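Local coordinates for protein TRAP-type C4-dicarboxylate:H+ symport system substrate-binding component DctP (PDB 4MX6) that binds succinate and probably serves as the periplasmic receptor that delivers C4-dicarboxylates to a TRAP-type proton symporter, at residues K59-V62 / E63-L66; E204-T207 / L208-R212; D285-D288 / K289-L293; K316-W319 / S320-D324. All coordinates share one frame; numbering follows the deposited sequence. Where two conformers were deposited one is given.

Interaction 1: K59-V62 / E63-L66; sequences KELV and EQRL
K59 and E63, one helical turn apart, make a salt bridge whose main bond runs from K59 NZ to E63 OE2 at 3.0 Å, on the syn side of the carboxylate; the approach to OE1 is weak. The lysine chain is straight until its last torsion (chi4 62°), and that bend turns NZ over to the acid. Packing here is tight: E63 OE1 lies 2.9 Å from K59 CG and only 3.0 Å from the acceptor K59 O, which itself takes the E63 N-H. Both charged ends have further partners in strand 70-75, since K59 NZ also reaches V72 O, and E63 OE2 accepts from T71 OG1 and V72 N. Replacing E63 with an alanine would probably leave K59 without its counter-charge and the V72 N-H and T71 hydroxyl without this acceptor. L61 lays its methyls against one face of the R65 guanidinium, with CD2 3.7 Å from NH2, and R65 is paired with E272 of helix 260-295. The exposed side is looser: the polar ends of E60 and Q64 are joined by a water that donates to E60 OE1 (2.8 Å) and accepts from Q64 NE2 (3.1 Å). L66 leaves helical geometry, though its N still bonds to V62 O at 2.8 Å. This is the end of the helix in the beta-alpha-beta unit formed by strand 37-42, helix 50-65 and strand 70-75.

Interaction 2: E204-T207 / L208-R212; sequences EVFT and LLQTR
T207 O is gripped twice by T211, through OG1 at 2.8 Å and through N at 3.0 Å, the two donors arriving from opposite faces of the carbonyl plane. The hydroxyl can do this because chi1 of T211 (62°) places OG1 between its own N and carbonyl carbon, folded back over the last turn. Just beyond, R212 takes a positive phi (64°) and ends the helix in a Schellman motif. On the outer side, a water joins T207 OG1 (2.8 Å) to Q210 OE1, to which it donates (2.9 Å), and it lies in the plane of the F206 ring at the edge. The Q210 amide, turned 57° from that ring, meets its CE2 through CD at 3.9 Å. L208 bends CD1 back to E204 CB, 3.9 Å away, and close to E204 O; an alanine at L208 would probably open a gap beside E204 and leave its aliphatic part uncovered here. V205 CG1 and L209 CD1 run side by side, 4.0 Å apart. These two buried residues seat helix 205-210 on Q217 of strand 217-219, with F229 beside V205 and I214 and Q233 beside L209.

Interaction 3: D285-D288 / K289-L293; sequences DNED and KQLIL
L291 touches two acidic side chains of the preceding turn through a single methyl: its CD1 lies 4.0 Å from E287 OE2 and 3.9 Å from D288 OD1. E287 runs alongside L291, both pointing the same way, and its CG also touches that methyl, whereas D288 comes across it at a slant. I292 packs tightly on the backbone instead, with CG1 3.3 Å from D288 O, while K289 rests CB on D285 O at 3.5 Å.

The next layer is the main chain that sets this spacing. L291 N donates to E287 O at 3.0 Å, lying in the carbonyl plane; I292 N reaches D288 O at the same length but tilted 28° from that plane; and Q290 N to N286 O is longer, at 3.3 Å.

Further out, the polar ends are positioned by partners beyond the two segments. K289, with every torsion of its chain near 180°, carries NZ away from this turn to a salt bridge with E238; E287 OE1 pairs with K284, and Q290 NE2 bonds to D294. Helix 221-226 packs against the same turn, W221 touching D285 and K289, and Y225 touching D288 and L291. That helix carries N223, one of the residues that bind succinate, whose side chain is about 8 Å from that of D288.

Chemically, then, the side chains meet here only by van der Waals contact, methyl against carboxylate, while K284, within the same helix, probably balances the charge of E287, and K289 spends its own on E238, tying the helix to its surroundings.

Interaction 4: K316-W319 / S320-D324; sequences KPVW and SKFED
V318 and F322 are brought together by their first torsions: V318 carries CG1 opposite its backbone N (chi1 176°), and F322 carries CG opposite its carbonyl carbon (chi1 -71°). With these torsions the two side chains lie side by side, and CG1 of V318 meets the F322 ring at CD2, 4.2 Å off. The ring also turns its edge to V318 O, which lies in the ring plane 3.3 Å from CD2. That oxygen accepts from F322 N at 3.3 Å, and the same N-H is shared weakly with W319 O, a long, divided bond. K321 N to P317 O, at 2.9 Å, is firmer. P317 has no amide hydrogen, and the helix is kinked where neither its N nor that of V318 bonds to the turn before; S320 N holds K316 O only weakly. On another side, K316 sets CD over the centre of one W319 ring face, 3.8 Å above its plane.

W319 is also anchored through NE1 to P118 O. Within helix 305-326, W319 faces I331 and V335 of helix 328-337, whereas V318 and F322 look to V185 of helix 184-191, where A188 also touches F322; different side chains of this turn thus meet the two helices.

Overall arrangement
All four contacts are local, between neighbouring turns of one helix, set in series along the chain and none touching another. Interactions 2 and 3 lie nearest together, with centres 21 Å apart, and they are the two close to the ligand site: the side chain of V205 is about 3 Å from that of R179 and about 6 Å from the bound succinate, whereas that of D288 stands about 11 Å from it, in contact with helix 221-226, which carries N223. Interactions 1 and 4 lie away from the site on opposite sides of the chain's centre, with centres 44 Å apart. Interactions 1 and 3 are linked through helix 260-295: R65 pairs with its E272, and interaction 3 belongs to the same helix, the centres 31 Å apart.

Interaction 1: K59-V62 / E63-L66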
loop_
_atom_site.group_PDB
_atom_site.type_symbol
_atom_site.label_atom_id
_atom_site.label_comp_id
_atom_site.label_asym_id
_atom_site.label_seq_id
_atom_site.Cartn_x
_atom_site.Cartn_y
_atom_site.Cartn_z
ATOM N N LYS A 59 16.986 -7.518 -6.667
ATOM C CA LYS A 59 17.831 -7.637 -7.850
ATOM C C LYS A 59 19.293 -7.847 -7.473
ATOM O O LYS A 59 19.955 -8.734 -8.011
ATOM C CB LYS A 59 17.686 -6.377 -8.704
ATOM C CG LYS A 59 18.663 -6.275 -9.864
ATOM C CD LYS A 59 18.488 -4.963 -10.609
ATOM C CE LYS A 59 19.462 -4.803 -11.766
ATOM N NZ LYS A 59 19.269 -5.848 -12.794
ATOM N N GLU A 60 19.804 -7.021 -6.568
ATOM C CA GLU A 60 21.204 -7.087 -6.180
ATOM C C GLU A 60 21.540 -8.438 -5.566
ATOM O O GLU A 60 22.541 -9.063 -5.923
ATOM C CB GLU A 60 21.530 -5.951 -5.203
ATOM C CG GLU A 60 21.528 -4.588 -5.869
ATOM C CD GLU A 60 21.526 -3.421 -4.906
ATOM O OE1 GLU A 60 21.854 -3.647 -3.731
ATOM O OE2 GLU A 60 21.216 -2.283 -5.346
ATOM N N LEU A 61 20.683 -8.914 -4.668
ATOM C CA LEU A 61 20.955 -10.166 -3.972
ATOM C C LEU A 61 20.863 -11.357 -4.913
ATOM O O LEU A 61 21.678 -12.281 -4.826
ATOM C CB LEU A 61 20.029 -10.353 -2.771
ATOM C CG LEU A 61 20.231 -9.348 -1.641
ATOM C CD1 LEU A 61 19.311 -9.741 -0.511
ATOM C CD2 LEU A 61 21.667 -9.311 -1.175
ATOM N N VAL A 62 19.875 -11.370 -5.807
ATOM C CA VAL A 62 19.760 -12.495 -6.729
ATOM C C VAL A 62 20.982 -12.544 -7.634
ATOM O O VAL A 62 21.560 -13.610 -7.875
ATOM C CB VAL A 62 18.455 -12.415 -7.563
ATOM C CG1 VAL A 62 18.483 -13.405 -8.729
ATOM C CG2 VAL A 62 17.240 -12.671 -6.678
ATOM N N GLU A 63 21.392 -11.396 -8.145
ATOM C CA GLU A 63 22.469 -11.400 -9.113
ATOM C C GLU A 63 23.814 -11.703 -8.441
ATOM O O GLU A 63 24.698 -12.266 -9.075
ATOM C CB GLU A 63 22.423 -10.111 -9.939
ATOM C CG GLU A 63 21.187 -10.149 -10.859
ATOM C CD GLU A 63 20.677 -8.800 -11.285
ATOM O OE1 GLU A 63 21.035 -7.795 -10.641
ATOM O OE2 GLU A 63 19.940 -8.729 -12.299
ATOM N N GLN A 64 23.959 -11.360 -7.159
ATOM C CA GLN A 64 25.132 -11.750 -6.386
ATOM C C GLN A 64 25.199 -13.238 -6.105
ATOM O O GLN A 64 26.272 -13.826 -6.166
ATOM C CB GLN A 64 25.133 -11.050 -5.039
ATOM C CG GLN A 64 25.420 -9.575 -5.129
ATOM C CD GLN A 64 24.956 -8.837 -3.895
ATOM O OE1 GLN A 64 24.968 -9.382 -2.792
ATOM N NE2 GLN A 64 24.531 -7.599 -4.072
ATOM N N ARG A 65 24.060 -13.838 -5.763
ATOM C CA ARG A 65 24.024 -15.205 -5.248
ATOM C C ARG A 65 23.806 -16.256 -6.323
ATOM O O ARG A 65 24.171 -17.417 -6.119
ATOM C CB ARG A 65 22.969 -15.323 -4.145
ATOM C CG ARG A 65 23.258 -14.382 -2.995
ATOM C CD ARG A 65 22.158 -14.335 -1.949
ATOM N NE ARG A 65 22.511 -13.368 -0.915
ATOM C CZ ARG A 65 21.797 -13.114 0.175
ATOM N NH1 ARG A 65 20.648 -13.741 0.400
ATOM N NH2 ARG A 65 22.238 -12.214 1.044
ATOM N N LEU A 66 23.243 -15.847 -7.460
ATOM C CA LEU A 66 22.963 -16.748 -8.580
ATOM C C LEU A 66 23.490 -16.183 -9.904
ATOM O O LEU A 66 22.777 -16.158 -10.907
ATOM C CB LEU A 66 21.457 -16.976 -8.696
ATOM C CG LEU A 66 20.822 -17.671 -7.484
ATOM C CD1 LEU A 66 19.309 -17.523 -7.502
ATOM C CD2 LEU A 66 21.203 -19.143 -7.452
HETATM O O HOH W 1 23.148 -5.602 -2.138
#

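Interaction 2: E204-T207 / L208-R212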
loop_
_atom_site.group_PDB
_atom_site.type_symbol
_atom_site.label_atom_id
_atom_site.label_comp_id
_atom_site.label_asym_id
_atom_site.label_seq_id
_atom_site.Cartn_x
_atom_site.Cartn_y
_atom_site.Cartn_z
ATOM N N GLU A 204 -1.972 8.238 -12.272
ATOM C CA GLU A 204 -2.738 9.422 -12.656
ATOM C C GLU A 204 -2.875 10.468 -11.557
ATOM O O GLU A 204 -3.369 11.555 -11.798
ATOM C CB GLU A 204 -4.152 9.000 -13.056
ATOM C CG GLU A 204 -4.231 8.137 -14.301
ATOM C CD GLU A 204 -5.667 7.854 -14.715
ATOM O OE1 GLU A 204 -6.565 8.609 -14.306
ATOM O OE2 GLU A 204 -5.900 6.882 -15.452
ATOM N N VAL A 205 -2.491 10.139 -10.334
ATOM C CA VAL A 205 -2.895 10.954 -9.198
ATOM C C VAL A 205 -2.344 12.375 -9.260
ATOM O O VAL A 205 -3.084 13.332 -9.047
ATOM C CB VAL A 205 -2.543 10.287 -7.863
ATOM C CG1 VAL A 205 -2.917 11.185 -6.708
ATOM C CG2 VAL A 205 -3.284 8.961 -7.747
ATOM N N PHE A 206 -1.061 12.540 -9.560
ATOM C CA PHE A 206 -0.499 13.876 -9.611
ATOM C C PHE A 206 -1.286 14.770 -10.579
ATOM O O PHE A 206 -1.650 15.896 -10.245
ATOM C CB PHE A 206 0.985 13.886 -9.993
ATOM C CG PHE A 206 1.527 15.274 -10.150
ATOM C CD1 PHE A 206 2.018 15.970 -9.055
ATOM C CD2 PHE A 206 1.485 15.917 -11.372
ATOM C CE1 PHE A 206 2.475 17.268 -9.181
ATOM C CE2 PHE A 206 1.941 17.217 -11.501
ATOM C CZ PHE A 206 2.439 17.890 -10.406
ATOM N N THR A 207 -1.540 14.270 -11.778
ATOM C CA THR A 207 -2.222 15.063 -12.791
ATOM C C THR A 207 -3.664 15.367 -12.379
ATOM O O THR A 207 -4.152 16.470 -12.629
ATOM C CB THR A 207 -2.177 14.356 -14.160
ATOM O OG1 THR A 207 -0.811 14.136 -14.538
ATOM C CG2 THR A 207 -2.866 15.187 -15.235
ATOM N N LEU A 208 -4.341 14.407 -11.755
ATOM C CA LEU A 208 -5.691 14.653 -11.274
ATOM C C LEU A 208 -5.719 15.766 -10.233
ATOM O O LEU A 208 -6.620 16.607 -10.249
ATOM C CB LEU A 208 -6.287 13.368 -10.702
ATOM C CG LEU A 208 -6.567 12.257 -11.720
ATOM C CD1 LEU A 208 -6.818 10.930 -11.009
ATOM C CD2 LEU A 208 -7.749 12.616 -12.626
ATOM N N LEU A 209 -4.748 15.768 -9.323
ATOM C CA LEU A 209 -4.655 16.818 -8.309
ATOM C C LEU A 209 -4.315 18.158 -8.963
ATOM O O LEU A 209 -4.916 19.198 -8.659
ATOM C CB LEU A 209 -3.575 16.500 -7.280
ATOM C CG LEU A 209 -3.774 15.271 -6.399
ATOM C CD1 LEU A 209 -2.480 14.981 -5.669
ATOM C CD2 LEU A 209 -4.915 15.453 -5.415
ATOM N N GLN A 210 -3.315 18.133 -9.838
ATOM C CA GLN A 210 -2.827 19.351 -10.489
ATOM C C GLN A 210 -3.961 20.090 -11.198
ATOM O O GLN A 210 -4.088 21.313 -11.111
ATOM C CB GLN A 210 -1.736 18.988 -11.496
ATOM C CG GLN A 210 -1.181 20.159 -12.279
ATOM C CD GLN A 210 -0.329 19.710 -13.427
ATOM O OE1 GLN A 210 -0.638 18.726 -14.107
ATOM N NE2 GLN A 210 0.762 20.417 -13.655
ATOM N N THR A 211 -4.769 19.328 -11.919
ATOM C CA THR A 211 -5.835 19.871 -12.745
ATOM C C THR A 211 -7.146 20.071 -11.995
ATOM O O THR A 211 -8.114 20.543 -12.578
ATOM C CB THR A 211 -6.113 18.975 -13.972
ATOM O OG1 THR A 211 -6.549 17.678 -13.538
ATOM C CG2 THR A 211 -4.879 18.845 -14.853
ATOM N N ARG A 212 -7.175 19.709 -10.716
ATOM C CA ARG A 212 -8.374 19.846 -9.887
ATOM C C ARG A 212 -9.522 18.976 -10.377
ATOM O O ARG A 212 -10.674 19.219 -10.044
ATOM C CB ARG A 212 -8.792 21.322 -9.716
ATOM C CG ARG A 212 -7.743 22.140 -8.959
ATOM C CD ARG A 212 -8.058 23.626 -8.935
ATOM N NE ARG A 212 -9.372 23.905 -8.354
ATOM C CZ ARG A 212 -9.608 24.062 -7.056
ATOM N NH1 ARG A 212 -8.622 23.997 -6.172
ATOM N NH2 ARG A 212 -10.841 24.315 -6.645
HETATM O O HOH W 2 0.778 16.390 -14.951
#

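Interaction 3: D285-D288 / K289-L293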
loop_
_atom_site.group_PDB
_atom_site.type_symbol
_atom_site.label_atom_id
_atom_site.label_comp_id
_atom_site.label_asym_id
_atom_site.label_seq_id
_atom_site.Cartn_x
_atom_site.Cartn_y
_atom_site.Cartn_z
ATOM N N ASP A 285 9.393 7.617 6.157
ATOM C CA ASP A 285 8.229 8.231 6.730
ATOM C C ASP A 285 8.649 9.495 7.485
ATOM O O ASP A 285 7.988 10.536 7.385
ATOM C CB ASP A 285 7.529 7.247 7.625
ATOM C CG ASP A 285 6.167 7.713 7.980
ATOM O OD1 ASP A 285 5.263 7.612 7.130
ATOM O OD2 ASP A 285 6.021 8.243 9.099
ATOM N N ASN A 286 9.746 9.421 8.235
ATOM C CA ASN A 286 10.272 10.587 8.941
ATOM C C ASN A 286 10.990 11.583 8.018
ATOM O O ASN A 286 10.748 12.787 8.097
ATOM C CB ASN A 286 11.184 10.136 10.083
ATOM C CG ASN A 286 10.401 9.636 11.302
ATOM O OD1 ASN A 286 9.275 10.070 11.563
ATOM N ND2 ASN A 286 11.005 8.724 12.056
ATOM N N GLU A 287 11.858 11.090 7.138
ATOM C CA GLU A 287 12.629 11.963 6.261
ATOM C C GLU A 287 11.743 12.765 5.334
ATOM O O GLU A 287 11.950 13.966 5.144
ATOM C CB GLU A 287 13.637 11.160 5.425
ATOM C CG GLU A 287 14.460 12.027 4.467
ATOM C CD GLU A 287 15.355 11.238 3.496
ATOM O OE1 GLU A 287 15.289 9.988 3.463
ATOM O OE2 GLU A 287 16.120 11.905 2.744
ATOM N N ASP A 288 10.766 12.106 4.726
ATOM C CA ASP A 288 9.966 12.733 3.697
ATOM C C ASP A 288 8.940 13.702 4.273
ATOM O O ASP A 288 8.648 14.715 3.645
ATOM C CB ASP A 288 9.323 11.677 2.788
ATOM C CG ASP A 288 10.323 11.013 1.860
ATOM O OD1 ASP A 288 11.522 11.406 1.885
ATOM O OD2 ASP A 288 9.901 10.114 1.107
ATOM N N LYS A 289 8.415 13.432 5.466
ATOM C CA LYS A 289 7.610 14.427 6.153
ATOM C C LYS A 289 8.432 15.711 6.324
ATOM O O LYS A 289 7.963 16.814 6.028
ATOM C CB LYS A 289 7.139 13.920 7.519
ATOM C CG LYS A 289 6.363 14.971 8.305
ATOM C CD LYS A 289 5.890 14.460 9.651
ATOM C CE LYS A 289 5.176 15.555 10.410
ATOM N NZ LYS A 289 4.806 15.093 11.776
ATOM N N GLN A 290 9.663 15.583 6.809
ATOM C CA GLN A 290 10.511 16.759 7.015
ATOM C C GLN A 290 10.831 17.493 5.710
ATOM O O GLN A 290 10.818 18.720 5.686
ATOM C CB GLN A 290 11.798 16.383 7.745
ATOM C CG GLN A 290 12.601 17.590 8.207
ATOM C CD GLN A 290 11.812 18.476 9.158
ATOM O OE1 GLN A 290 11.260 18.003 10.152
ATOM N NE2 GLN A 290 11.746 19.759 8.850
ATOM N N LEU A 291 11.104 16.763 4.633
ATOM C CA LEU A 291 11.382 17.425 3.361
ATOM C C LEU A 291 10.171 18.206 2.855
ATOM O O LEU A 291 10.318 19.295 2.301
ATOM C CB LEU A 291 11.836 16.416 2.312
ATOM C CG LEU A 291 13.228 15.819 2.573
ATOM C CD1 LEU A 291 13.518 14.690 1.608
ATOM C CD2 LEU A 291 14.338 16.864 2.485
ATOM N N ILE A 292 8.973 17.660 3.055
ATOM C CA ILE A 292 7.758 18.381 2.683
ATOM C C ILE A 292 7.617 19.661 3.508
ATOM O O ILE A 292 7.341 20.738 2.975
ATOM C CB ILE A 292 6.522 17.484 2.819
ATOM C CG1 ILE A 292 6.557 16.406 1.734
ATOM C CG2 ILE A 292 5.238 18.312 2.711
ATOM C CD1 ILE A 292 5.575 15.284 1.964
ATOM N N LEU A 293 7.834 19.558 4.810
ATOM C CA LEU A 293 7.789 20.742 5.659
ATOM C C LEU A 293 8.835 21.775 5.213
ATOM O O LEU A 293 8.534 22.976 5.129
ATOM C CB LEU A 293 7.984 20.349 7.124
ATOM C CG LEU A 293 6.893 19.449 7.713
ATOM C CD1 LEU A 293 7.154 19.214 9.191
ATOM C CD2 LEU A 293 5.482 19.995 7.486
#

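Interaction 4: K316-W319 / S320-D324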
loop_
_atom_site.group_PDB
_atom_site.type_symbol
_atom_site.label_atom_id
_atom_site.label_comp_id
_atom_site.label_asym_id
_atom_site.label_seq_id
_atom_site.Cartn_x
_atom_site.Cartn_y
_atom_site.Cartn_z
ATOM N N LYS A 316 -16.453 4.272 12.010
ATOM C CA LYS A 316 -16.785 2.944 12.525
ATOM C C LYS A 316 -17.872 2.238 11.715
ATOM O O LYS A 316 -17.791 1.029 11.533
ATOM C CB LYS A 316 -17.135 3.005 14.010
ATOM C CG LYS A 316 -15.937 3.186 14.925
ATOM C CD LYS A 316 -15.120 1.909 15.023
ATOM C CE LYS A 316 -13.952 2.051 15.989
ATOM N NZ LYS A 316 -14.378 2.362 17.378
ATOM N N PRO A 317 -18.876 2.973 11.192
ATOM C CA PRO A 317 -19.866 2.264 10.369
ATOM C C PRO A 317 -19.290 1.583 9.118
ATOM O O PRO A 317 -19.926 0.666 8.585
ATOM C CB PRO A 317 -20.876 3.360 10.004
ATOM C CG PRO A 317 -20.800 4.304 11.141
ATOM C CD PRO A 317 -19.307 4.353 11.476
ATOM N N VAL A 318 -18.119 2.001 8.651
ATOM C CA VAL A 318 -17.482 1.313 7.526
ATOM C C VAL A 318 -17.115 -0.107 7.951
ATOM O O VAL A 318 -17.261 -1.055 7.181
ATOM C CB VAL A 318 -16.229 2.077 7.050
ATOM C CG1 VAL A 318 -15.514 1.302 5.953
ATOM C CG2 VAL A 318 -16.606 3.483 6.582
ATOM N N TRP A 319 -16.645 -0.262 9.181
ATOM C CA TRP A 319 -16.352 -1.603 9.673
ATOM C C TRP A 319 -17.627 -2.438 9.692
ATOM O O TRP A 319 -17.619 -3.610 9.325
ATOM C CB TRP A 319 -15.770 -1.566 11.074
ATOM C CG TRP A 319 -14.549 -0.728 11.332
ATOM C CD1 TRP A 319 -14.032 0.308 10.590
ATOM C CD2 TRP A 319 -13.714 -0.841 12.491
ATOM N NE1 TRP A 319 -12.932 0.831 11.234
ATOM C CE2 TRP A 319 -12.716 0.140 12.391
ATOM C CE3 TRP A 319 -13.729 -1.680 13.614
ATOM C CZ2 TRP A 319 -11.742 0.310 13.366
ATOM C CZ3 TRP A 319 -12.748 -1.521 14.573
ATOM C CH2 TRP A 319 -11.775 -0.531 14.447
ATOM N N SER A 320 -18.731 -1.837 10.127
ATOM C CA SER A 320 -20.005 -2.553 10.187
ATOM C C SER A 320 -20.473 -2.989 8.801
ATOM O O SER A 320 -21.023 -4.078 8.634
ATOM C CB SER A 320 -21.054 -1.684 10.872
ATOM O OG SER A 320 -20.602 -1.384 12.174
ATOM N N LYS A 321 -20.249 -2.147 7.799
ATOM C CA LYS A 321 -20.639 -2.484 6.437
ATOM C C LYS A 321 -19.899 -3.722 5.914
ATOM O O LYS A 321 -20.459 -4.521 5.173
ATOM C CB LYS A 321 -20.363 -1.292 5.531
ATOM C CG LYS A 321 -20.718 -1.500 4.069
ATOM C CD LYS A 321 -20.461 -0.240 3.258
ATOM C CE LYS A 321 -20.566 -0.510 1.772
ATOM N NZ LYS A 321 -21.936 -0.853 1.363
ATOM N N PHE A 322 -18.641 -3.876 6.307
ATOM C CA PHE A 322 -17.807 -4.952 5.778
ATOM C C PHE A 322 -17.604 -6.130 6.731
ATOM O O PHE A 322 -16.935 -7.108 6.383
ATOM C CB PHE A 322 -16.463 -4.386 5.310
ATOM C CG PHE A 322 -16.591 -3.575 4.072
ATOM C CD1 PHE A 322 -16.573 -4.196 2.844
ATOM C CD2 PHE A 322 -16.811 -2.211 4.129
ATOM C CE1 PHE A 322 -16.716 -3.470 1.696
ATOM C CE2 PHE A 322 -16.974 -1.475 2.986
ATOM C CZ PHE A 322 -16.938 -2.100 1.765
ATOM N N GLU A 323 -18.198 -6.065 7.915
ATOM C CA GLU A 323 -17.890 -7.063 8.932
ATOM C C GLU A 323 -18.134 -8.501 8.435
ATOM O O GLU A 323 -17.344 -9.409 8.719
ATOM C CB GLU A 323 -18.687 -6.790 10.205
ATOM C CG GLU A 323 -18.344 -7.712 11.342
ATOM C CD GLU A 323 -19.319 -7.563 12.454
ATOM O OE1 GLU A 323 -19.257 -6.513 13.131
ATOM O OE2 GLU A 323 -20.161 -8.483 12.611
ATOM N N ASP A 324 -19.209 -8.723 7.683
ATOM C CA ASP A 324 -19.492 -10.078 7.183
ATOM C C ASP A 324 -18.418 -10.621 6.236
ATOM O O ASP A 324 -17.979 -11.768 6.388
ATOM C CB ASP A 324 -20.844 -10.133 6.475
ATOM C CG ASP A 324 -22.002 -10.136 7.436
ATOM O OD1 ASP A 324 -22.412 -11.235 7.879
ATOM O OD2 ASP A 324 -22.505 -9.037 7.740
#